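Local coordinates for protein SorB (Sorangium cellulosum, PDB 6B2V) that forms a pyran ring in the growing sorangicin chain through its pyran synthase domain, the dehydratase-like part of module nine present here, at residues Pro63-Leu68 against Leu209-Leu214; Phe203-Asn208 against Ser243-Gly248; Arg231-Leu236 against Arg284-Val289. All coordinates share one frame; numbering follows the deposited sequence.

Interaction 1 (Pro63-Leu68 against Leu209-Leu214); sequences PAVAYL and LGNSVL
Val65 projects from the first turn of the helix that begins near it straight at Gly210, and its two methyl groups divide the work. CG2 sits over the bare backbone of the glycine, 3.9 Å from Gly210 CA, while CG1 lies beside the amide of Asn211, 3.8 Å from ND2. A first torsion of 82° sets CG1 between the backbone N and the carbonyl carbon of Val65, which turns this methyl to Asn211 and the other to the glycine. One turn on from Gly210, in helix 207-225, Leu214 closes in with CD1, 4.2 Å from Val65 CG2. The Asn211 side chain crosses Val65 obliquely and reaches past it: OD1 ends near Pro63 CB, and ND2 donates to a water at 2.6 Å. That water also accepts from Val65 N at 3.1 Å, so it links the two helices. The axes of the two short helical segments approach to 9.4 Å, with their N-to-C directions 121° apart. The contact pairs helix 64-77 of the N-terminal hotdog fold with helix 207-225 of the C-terminal one, near the centre of the folded chain; Leu68 leans on strand 82-90, and both Ala64 and Leu214 touch Pro233 of strand 232-241.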
loop_
_atom_site.group_PDB
_atom_site.type_symbol
_atom_site.label_atom_id
_atom_site.label_comp_id
_atom_site.label_asym_id
_atom_site.label_seq_id
_atom_site.Cartn_x
_atom_site.Cartn_y
_atom_site.Cartn_z
ATOM N N PRO A 63 -5.380 7.433 -1.511
ATOM C CA PRO A 63 -5.050 6.048 -1.739
ATOM C C PRO A 63 -4.934 5.258 -0.474
ATOM O O PRO A 63 -4.398 5.715 0.481
ATOM C CB PRO A 63 -3.690 6.103 -2.455
ATOM C CG PRO A 63 -3.573 7.464 -2.935
ATOM C CD PRO A 63 -4.308 8.313 -1.962
ATOM N N ALA A 64 -5.301 4.003 -0.575
ATOM C CA ALA A 64 -5.243 3.103 0.568
ATOM C C ALA A 64 -3.826 3.016 1.135
ATOM O O ALA A 64 -3.578 3.079 2.284
ATOM C CB ALA A 64 -5.702 1.713 0.150
ATOM N N VAL A 65 -2.893 2.960 0.215
ATOM C CA VAL A 65 -1.513 2.850 0.526
ATOM C C VAL A 65 -0.960 4.068 1.248
ATOM O O VAL A 65 -0.015 3.981 1.932
ATOM C CB VAL A 65 -0.718 2.395 -0.726
ATOM C CG1 VAL A 65 -0.385 3.521 -1.667
ATOM C CG2 VAL A 65 0.358 1.397 -0.447
ATOM N N ALA A 66 -1.533 5.231 0.982
ATOM C CA ALA A 66 -1.115 6.469 1.627
ATOM C C ALA A 66 -1.423 6.484 3.112
ATOM O O ALA A 66 -0.775 7.134 3.832
ATOM C CB ALA A 66 -1.650 7.698 0.935
ATOM N N TYR A 67 -2.457 5.765 3.530
ATOM C CA TYR A 67 -2.767 5.689 4.944
ATOM C C TYR A 67 -1.674 4.976 5.703
ATOM O O TYR A 67 -1.429 5.260 6.833
ATOM C CB TYR A 67 -4.110 4.996 5.179
ATOM C CG TYR A 67 -5.348 5.728 4.649
ATOM C CD1 TYR A 67 -5.874 6.789 5.324
ATOM C CD2 TYR A 67 -6.007 5.279 3.561
ATOM C CE1 TYR A 67 -6.981 7.435 4.859
ATOM C CE2 TYR A 67 -7.108 5.914 3.083
ATOM C CZ TYR A 67 -7.607 6.984 3.731
ATOM O OH TYR A 67 -8.729 7.554 3.243
ATOM N N LEU A 68 -1.102 3.963 5.079
ATOM C CA LEU A 68 -0.047 3.205 5.682
ATOM C C LEU A 68 1.155 4.089 5.872
ATOM O O LEU A 68 1.771 4.055 6.858
ATOM C CB LEU A 68 0.342 1.993 4.834
ATOM C CG LEU A 68 -0.752 0.957 4.591
ATOM C CD1 LEU A 68 -0.302 -0.145 3.681
ATOM C CD2 LEU A 68 -1.284 0.376 5.880
ATOM N N LEU A 209 4.527 4.603 -6.046
ATOM C CA LEU A 209 5.243 3.363 -5.934
ATOM C C LEU A 209 4.394 2.325 -5.176
ATOM O O LEU A 209 4.333 1.240 -5.567
ATOM C CB LEU A 209 6.603 3.561 -5.262
ATOM C CG LEU A 209 7.470 2.310 -5.034
ATOM C CD1 LEU A 209 7.684 1.527 -6.307
ATOM C CD2 LEU A 209 8.796 2.749 -4.499
ATOM N N GLY A 210 3.741 2.728 -4.100
ATOM C CA GLY A 210 2.903 1.786 -3.397
ATOM C C GLY A 210 1.783 1.210 -4.228
ATOM O O GLY A 210 1.512 0.098 -4.176
ATOM N N ASN A 211 1.155 2.071 -4.989
ATOM C CA ASN A 211 0.119 1.620 -5.913
ATOM C C ASN A 211 0.679 0.702 -6.999
ATOM O O ASN A 211 0.024 -0.162 -7.451
ATOM C CB ASN A 211 -0.592 2.794 -6.558
ATOM C CG ASN A 211 -1.660 3.368 -5.670
ATOM O OD1 ASN A 211 -1.939 4.518 -5.746
ATOM N ND2 ASN A 211 -2.231 2.558 -4.884
ATOM N N SER A 212 1.912 0.950 -7.398
ATOM C CA SER A 212 2.556 0.081 -8.365
ATOM C C SER A 212 2.711 -1.338 -7.824
ATOM O O SER A 212 2.761 -2.254 -8.548
ATOM C CB SER A 212 3.912 0.616 -8.773
ATOM O OG SER A 212 3.791 1.865 -9.361
ATOM N N VAL A 213 2.980 -1.449 -6.557
ATOM C CA VAL A 213 3.063 -2.760 -5.939
ATOM C C VAL A 213 1.700 -3.485 -5.837
ATOM O O VAL A 213 1.584 -4.642 -6.024
ATOM C CB VAL A 213 3.707 -2.673 -4.542
ATOM C CG1 VAL A 213 3.847 -4.027 -3.916
ATOM C CG2 VAL A 213 5.044 -2.004 -4.586
ATOM N N LEU A 214 0.701 -2.720 -5.470
ATOM C CA LEU A 214 -0.639 -3.267 -5.331
ATOM C C LEU A 214 -1.387 -3.626 -6.611
ATOM O O LEU A 214 -2.134 -4.522 -6.626
ATOM C CB LEU A 214 -1.535 -2.394 -4.433
ATOM C CG LEU A 214 -1.034 -2.172 -2.988
ATOM C CD1 LEU A 214 -2.108 -1.573 -2.117
ATOM C CD2 LEU A 214 -0.458 -3.416 -2.355
HETATM O O HOH W 1 -3.664 2.397 -2.730
#

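Interaction 2 (Phe203-Asn208 against Ser243-Gly248); sequences FLLDPN and SDPRRG
Pro245 and Leu204 meet where an Asx turn, opened by Asp244 within the C-terminal hotdog fold, lies against the segment leading into helix 207-225. The tight part is the proline ring. Its CG rests 3.5 Å from Leu204 O and its CD 3.9 Å from Leu204 CD1, the two side chains crossing at about a right angle. Leu205 comes in obliquely, with CD1 4.2 Å from Pro245 CG; behind them Met281 of strand 279-289 touches both Leu205 and Pro245, while Val65 of helix 64-77 packs on Leu205. Pro245 and Leu205 are buried; at partly exposed Arg246 the contact becomes looser and polar. Here the Arg246 chain bends at its third torsion (-47°), which folds the guanidinium back over Asp244: NH2 makes a salt bridge of 2.8 Å to Asp244 OD2, and OD1 lies over the centre of one guanidinium face. The same OD1 accepts from Arg246 N, met from above the carboxylate plane, so one aspartate holds both the turn and the arginine head. Phe203 O lies at the edge of the guanidinium, near its plane, and a water joins the two, accepting from Arg246 NH1 at 2.8 Å and donating to Phe203 O at 3.1 Å.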
loop_
_atom_site.group_PDB
_atom_site.type_symbol
_atom_site.label_atom_id
_atom_site.label_comp_id
_atom_site.label_asym_id
_atom_site.label_seq_id
_atom_site.Cartn_x
_atom_site.Cartn_y
_atom_site.Cartn_z
ATOM N N PHE A 203 8.792 10.914 1.528
ATOM C CA PHE A 203 8.051 9.669 1.580
ATOM C C PHE A 203 8.967 8.451 1.729
ATOM O O PHE A 203 9.979 8.433 1.096
ATOM C CB PHE A 203 7.303 9.440 0.269
ATOM C CG PHE A 203 6.059 10.255 0.066
ATOM C CD1 PHE A 203 4.995 10.179 0.913
ATOM C CD2 PHE A 203 5.916 11.011 -1.047
ATOM C CE1 PHE A 203 3.850 10.884 0.672
ATOM C CE2 PHE A 203 4.792 11.732 -1.291
ATOM C CZ PHE A 203 3.751 11.664 -0.424
ATOM N N LEU A 204 8.661 7.505 2.593
ATOM C CA LEU A 204 9.394 6.265 2.603
ATOM C C LEU A 204 8.769 5.466 1.449
ATOM O O LEU A 204 9.440 5.110 0.505
ATOM C CB LEU A 204 9.282 5.536 3.894
ATOM C CG LEU A 204 9.954 4.174 3.953
ATOM C CD1 LEU A 204 11.349 4.165 3.375
ATOM C CD2 LEU A 204 9.981 3.666 5.362
ATOM N N LEU A 205 7.459 5.282 1.513
ATOM C CA LEU A 205 6.724 4.701 0.400
ATOM C C LEU A 205 5.820 5.772 -0.254
ATOM O O LEU A 205 4.790 6.047 0.242
ATOM C CB LEU A 205 5.858 3.539 0.843
ATOM C CG LEU A 205 5.139 2.746 -0.247
ATOM C CD1 LEU A 205 6.101 2.187 -1.280
ATOM C CD2 LEU A 205 4.331 1.648 0.369
ATOM N N ASP A 206 6.248 6.306 -1.386
ATOM C CA ASP A 206 5.485 7.234 -2.170
ATOM C C ASP A 206 4.254 6.460 -2.637
ATOM O O ASP A 206 4.342 5.375 -3.051
ATOM C CB ASP A 206 6.296 7.656 -3.435
ATOM C CG ASP A 206 5.634 8.758 -4.287
ATOM O OD1 ASP A 206 4.537 8.671 -4.823
ATOM O OD2 ASP A 206 6.247 9.748 -4.513
ATOM N N PRO A 207 3.130 7.133 -2.684
ATOM C CA PRO A 207 1.906 6.482 -3.083
ATOM C C PRO A 207 1.969 5.932 -4.490
ATOM O O PRO A 207 1.340 4.981 -4.735
ATOM C CB PRO A 207 0.869 7.584 -2.914
ATOM C CG PRO A 207 1.394 8.360 -1.801
ATOM C CD PRO A 207 2.863 8.398 -1.986
ATOM N N ASN A 208 2.648 6.599 -5.384
ATOM C CA ASN A 208 2.719 6.075 -6.731
ATOM C C ASN A 208 3.442 4.713 -6.796
ATOM O O ASN A 208 3.051 3.862 -7.544
ATOM C CB ASN A 208 3.378 7.085 -7.665
ATOM C CG ASN A 208 2.447 8.226 -8.052
ATOM O OD1 ASN A 208 1.291 8.088 -7.998
ATOM N ND2 ASN A 208 3.007 9.344 -8.400
ATOM N N SER A 243 13.961 -2.564 3.354
ATOM C CA SER A 243 14.891 -1.575 2.849
ATOM C C SER A 243 14.218 -0.572 1.902
ATOM O O SER A 243 13.104 -0.713 1.624
ATOM C CB SER A 243 16.135 -2.231 2.289
ATOM O OG SER A 243 15.863 -2.715 1.072
ATOM N N ASP A 244 14.933 0.417 1.408
ATOM C CA ASP A 244 14.305 1.449 0.609
ATOM C C ASP A 244 13.635 0.890 -0.628
ATOM O O ASP A 244 14.270 0.369 -1.478
ATOM C CB ASP A 244 15.424 2.417 0.161
ATOM C CG ASP A 244 14.920 3.689 -0.559
ATOM O OD1 ASP A 244 13.819 3.842 -0.933
ATOM O OD2 ASP A 244 15.743 4.562 -0.743
ATOM N N PRO A 245 12.347 1.158 -0.762
ATOM C CA PRO A 245 11.557 0.662 -1.874
ATOM C C PRO A 245 11.854 1.290 -3.239
ATOM O O PRO A 245 11.599 0.781 -4.256
ATOM C CB PRO A 245 10.120 0.929 -1.465
ATOM C CG PRO A 245 10.163 1.828 -0.336
ATOM C CD PRO A 245 11.517 1.844 0.233
ATOM N N ARG A 246 12.602 2.371 -3.185
ATOM C CA ARG A 246 12.978 3.079 -4.392
ATOM C C ARG A 246 13.957 2.300 -5.235
ATOM O O ARG A 246 14.120 2.578 -6.369
ATOM C CB ARG A 246 13.489 4.481 -4.119
ATOM C CG ARG A 246 12.365 5.420 -3.778
ATOM C CD ARG A 246 12.826 6.828 -3.538
ATOM N NE ARG A 246 13.962 6.888 -2.684
ATOM C CZ ARG A 246 13.895 7.241 -1.408
ATOM N NH1 ARG A 246 12.692 7.482 -0.888
ATOM N NH2 ARG A 246 14.994 7.290 -0.656
ATOM N N ARG A 247 14.519 1.250 -4.685
ATOM C CA ARG A 247 15.347 0.376 -5.478
ATOM C C ARG A 247 14.519 -0.711 -6.201
ATOM O O ARG A 247 15.037 -1.621 -6.759
ATOM C CB ARG A 247 16.438 -0.301 -4.667
ATOM C CG ARG A 247 17.359 0.705 -4.040
ATOM C CD ARG A 247 17.889 1.733 -5.012
ATOM N NE ARG A 247 18.576 1.093 -6.102
ATOM C CZ ARG A 247 18.772 1.649 -7.267
ATOM N NH1 ARG A 247 18.367 2.867 -7.483
ATOM N NH2 ARG A 247 19.378 0.984 -8.208
ATOM N N GLY A 248 13.231 -0.522 -6.176
ATOM C CA GLY A 248 12.392 -1.509 -6.801
ATOM C C GLY A 248 12.562 -1.760 -8.284
ATOM O O GLY A 248 12.708 -0.856 -9.057
HETATM O O HOH W 2 10.427 8.726 -1.918
#

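Interaction 3 (Arg231-Leu236 against Arg284-Val289); sequences RFPYTL and RGLTAV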
loop_
_atom_site.group_PDB
_atom_site.type_symbol
_atom_site.label_atom_id
_atom_site.label_comp_id
_atom_site.label_asym_id
_atom_site.label_seq_id
_atom_site.Cartn_x
_atom_site.Cartn_y
_atom_site.Cartn_z
ATOM N N ARG A 231 -10.921 -3.234 -7.728
ATOM C CA ARG A 231 -11.019 -3.584 -6.354
ATOM C C ARG A 231 -10.032 -2.747 -5.536
ATOM O O ARG A 231 -9.001 -2.402 -5.990
ATOM C CB ARG A 231 -10.808 -5.088 -6.175
ATOM C CG ARG A 231 -11.907 -5.945 -6.813
ATOM C CD ARG A 231 -11.682 -7.430 -6.730
ATOM N NE ARG A 231 -12.847 -8.166 -7.185
ATOM C CZ ARG A 231 -12.994 -9.454 -7.081
ATOM N NH1 ARG A 231 -12.069 -10.205 -6.565
ATOM N NH2 ARG A 231 -14.103 -10.005 -7.490
ATOM N N PHE A 232 -10.448 -2.411 -4.337
ATOM C CA PHE A 232 -9.690 -1.607 -3.414
ATOM C C PHE A 232 -9.283 -2.383 -2.183
ATOM O O PHE A 232 -9.985 -3.221 -1.755
ATOM C CB PHE A 232 -10.516 -0.400 -2.987
ATOM C CG PHE A 232 -10.992 0.407 -4.106
ATOM C CD1 PHE A 232 -12.116 0.058 -4.772
ATOM C CD2 PHE A 232 -10.300 1.481 -4.499
ATOM C CE1 PHE A 232 -12.566 0.785 -5.823
ATOM C CE2 PHE A 232 -10.726 2.231 -5.560
ATOM C CZ PHE A 232 -11.871 1.878 -6.217
ATOM N N PRO A 233 -8.142 -2.030 -1.621
ATOM C CA PRO A 233 -7.699 -2.746 -0.443
ATOM C C PRO A 233 -8.753 -2.674 0.709
ATOM O O PRO A 233 -9.244 -1.660 0.941
ATOM C CB PRO A 233 -6.415 -1.987 -0.052
ATOM C CG PRO A 233 -5.919 -1.538 -1.369
ATOM C CD PRO A 233 -7.084 -1.202 -2.204
ATOM N N TYR A 234 -9.068 -3.801 1.298
ATOM C CA TYR A 234 -10.003 -3.908 2.411
ATOM C C TYR A 234 -9.267 -4.334 3.694
ATOM O O TYR A 234 -9.347 -3.704 4.686
ATOM C CB TYR A 234 -11.117 -4.900 2.025
ATOM C CG TYR A 234 -11.936 -5.437 3.163
ATOM C CD1 TYR A 234 -12.455 -4.590 4.095
ATOM C CD2 TYR A 234 -12.167 -6.756 3.293
ATOM C CE1 TYR A 234 -13.193 -5.057 5.137
ATOM C CE2 TYR A 234 -12.918 -7.250 4.350
ATOM C CZ TYR A 234 -13.420 -6.360 5.262
ATOM O OH TYR A 234 -14.130 -6.772 6.332
ATOM N N THR A 235 -8.547 -5.430 3.619
ATOM C CA THR A 235 -7.769 -5.897 4.735
ATOM C C THR A 235 -6.378 -6.343 4.309
ATOM O O THR A 235 -6.224 -6.772 3.216
ATOM C CB THR A 235 -8.399 -7.068 5.498
ATOM O OG1 THR A 235 -8.633 -8.152 4.640
ATOM C CG2 THR A 235 -9.683 -6.678 6.098
ATOM N N LEU A 236 -5.403 -6.174 5.196
ATOM C CA LEU A 236 -4.032 -6.602 4.955
ATOM C C LEU A 236 -3.453 -7.207 6.196
ATOM O O LEU A 236 -3.385 -6.553 7.176
ATOM C CB LEU A 236 -3.196 -5.422 4.496
ATOM C CG LEU A 236 -1.684 -5.631 4.380
ATOM C CD1 LEU A 236 -1.377 -6.611 3.243
ATOM C CD2 LEU A 236 -1.062 -4.271 4.086
ATOM N N ARG A 284 1.644 -9.148 3.000
ATOM C CA ARG A 284 1.111 -10.436 3.248
ATOM C C ARG A 284 -0.368 -10.387 3.478
ATOM O O ARG A 284 -0.809 -9.676 4.285
ATOM C CB ARG A 284 1.672 -11.030 4.518
ATOM C CG ARG A 284 3.147 -10.988 4.659
ATOM C CD ARG A 284 3.821 -11.827 3.663
ATOM N NE ARG A 284 3.583 -13.211 3.832
ATOM C CZ ARG A 284 3.948 -14.108 2.949
ATOM N NH1 ARG A 284 4.581 -13.706 1.900
ATOM N NH2 ARG A 284 3.724 -15.394 3.144
ATOM N N GLY A 285 -1.076 -11.246 2.801
ATOM C CA GLY A 285 -2.499 -11.334 3.029
ATOM C C GLY A 285 -3.382 -10.168 2.748
ATOM O O GLY A 285 -4.100 -9.718 3.581
ATOM N N LEU A 286 -3.294 -9.694 1.525
ATOM C CA LEU A 286 -4.104 -8.585 1.038
ATOM C C LEU A 286 -5.379 -9.067 0.359
ATOM O O LEU A 286 -5.343 -9.904 -0.456
ATOM C CB LEU A 286 -3.330 -7.788 -0.005
ATOM C CG LEU A 286 -4.121 -6.730 -0.740
ATOM C CD1 LEU A 286 -4.373 -5.494 0.103
ATOM C CD2 LEU A 286 -3.445 -6.316 -2.041
ATOM N N THR A 287 -6.499 -8.528 0.825
ATOM C CA THR A 287 -7.796 -8.755 0.244
ATOM C C THR A 287 -8.330 -7.419 -0.314
ATOM O O THR A 287 -8.433 -6.491 0.365
ATOM C CB THR A 287 -8.796 -9.354 1.270
ATOM O OG1 THR A 287 -8.332 -10.603 1.750
ATOM C CG2 THR A 287 -10.144 -9.554 0.619
ATOM N N ALA A 288 -8.659 -7.378 -1.589
ATOM C CA ALA A 288 -9.204 -6.207 -2.208
ATOM C C ALA A 288 -10.625 -6.544 -2.646
ATOM O O ALA A 288 -10.900 -7.599 -3.037
ATOM C CB ALA A 288 -8.379 -5.796 -3.431
ATOM N N VAL A 289 -11.504 -5.569 -2.530
ATOM C CA VAL A 289 -12.909 -5.779 -2.800
ATOM C C VAL A 289 -13.492 -4.658 -3.635
ATOM O O VAL A 289 -13.030 -3.602 -3.596
ATOM C CB VAL A 289 -13.711 -5.884 -1.479
ATOM C CG1 VAL A 289 -13.084 -6.873 -0.533
ATOM C CG2 VAL A 289 -13.859 -4.539 -0.837
HETATM O O HOH W 3 -6.730 -10.011 4.007
#
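A classic beta bulge interrupts this antiparallel strand pair of the C-terminal hotdog fold: Tyr234 and Thr235 both face Thr287. Before the bulge Phe232 and Val289 form a hydrogen-bonded pair, with Phe232 N reaching Val289 O at 2.9 Å and Val289 N returning to Phe232 O. At the bulge Thr287 O takes a bond from Tyr234 N at 2.9 Å and a weak one from Thr235 N at 3.4 Å. Thr287 N then donates to Thr235 O in an almost straight bond (177°).

The extra residue at the bulge turns Tyr234 toward Val289. With CG of Tyr234 opposite its backbone N (chi1 163°), beside the carbonyl carbon, CB and CD2 come against Val289 CG1, CB at 3.8 Å; the ring has Thr287 CG2 at its edge and the methyl of its neighbour Thr235 over one face. Pro233, Leu236, Leu286 and Ala288 lie on one face of the pair, and Phe232, Thr235, Thr287 and Val289 on the other. On the first, Leu236 CD1 packs 4.0 Å from Leu286 CB and helix 207-225 covers Pro233, Leu286 and Ala288. Arg231 runs extended past the end of the pair, its CB 3.7 Å from Ala288 CB, and carries its guanidinium to Asp225 in a salt bridge and to Ser221. Along the edge of strand 232-241 away from 279-289, Tyr234 and Leu236 make backbone hydrogen bonds to strand 82-90 of the N-terminal hotdog fold.

Thr235 and Thr287 lie side by side, pointing the same way. One water bridges the two hydroxyls, 2.7 Å from Thr235 OG1 and 2.8 Å from Thr287 OG1, and donates a bond to Gly285 O.

In the fold
Interaction 1 lies at the core, its centre about 3 Å from the chain centre, whereas the centres of interactions 2 and 3 are each about 10 Å out, on opposite sides of it. Helix 207-225 serves the first two: its start belongs to interaction 2, its next turns to interaction 1, and Leu209 CD2 comes 3.4 Å from Pro245 O. Interaction 3 meets interaction 1 through Pro233, whose CG lies 3.6 Å from Ala64 CB. The chemistry follows position: methyl packing with one bridging water between the hotdog helices, a proline packed against leucines with an arginine-aspartate pair beside it, and backbone hydrogen bonding in the strand pair, which is only partly buried.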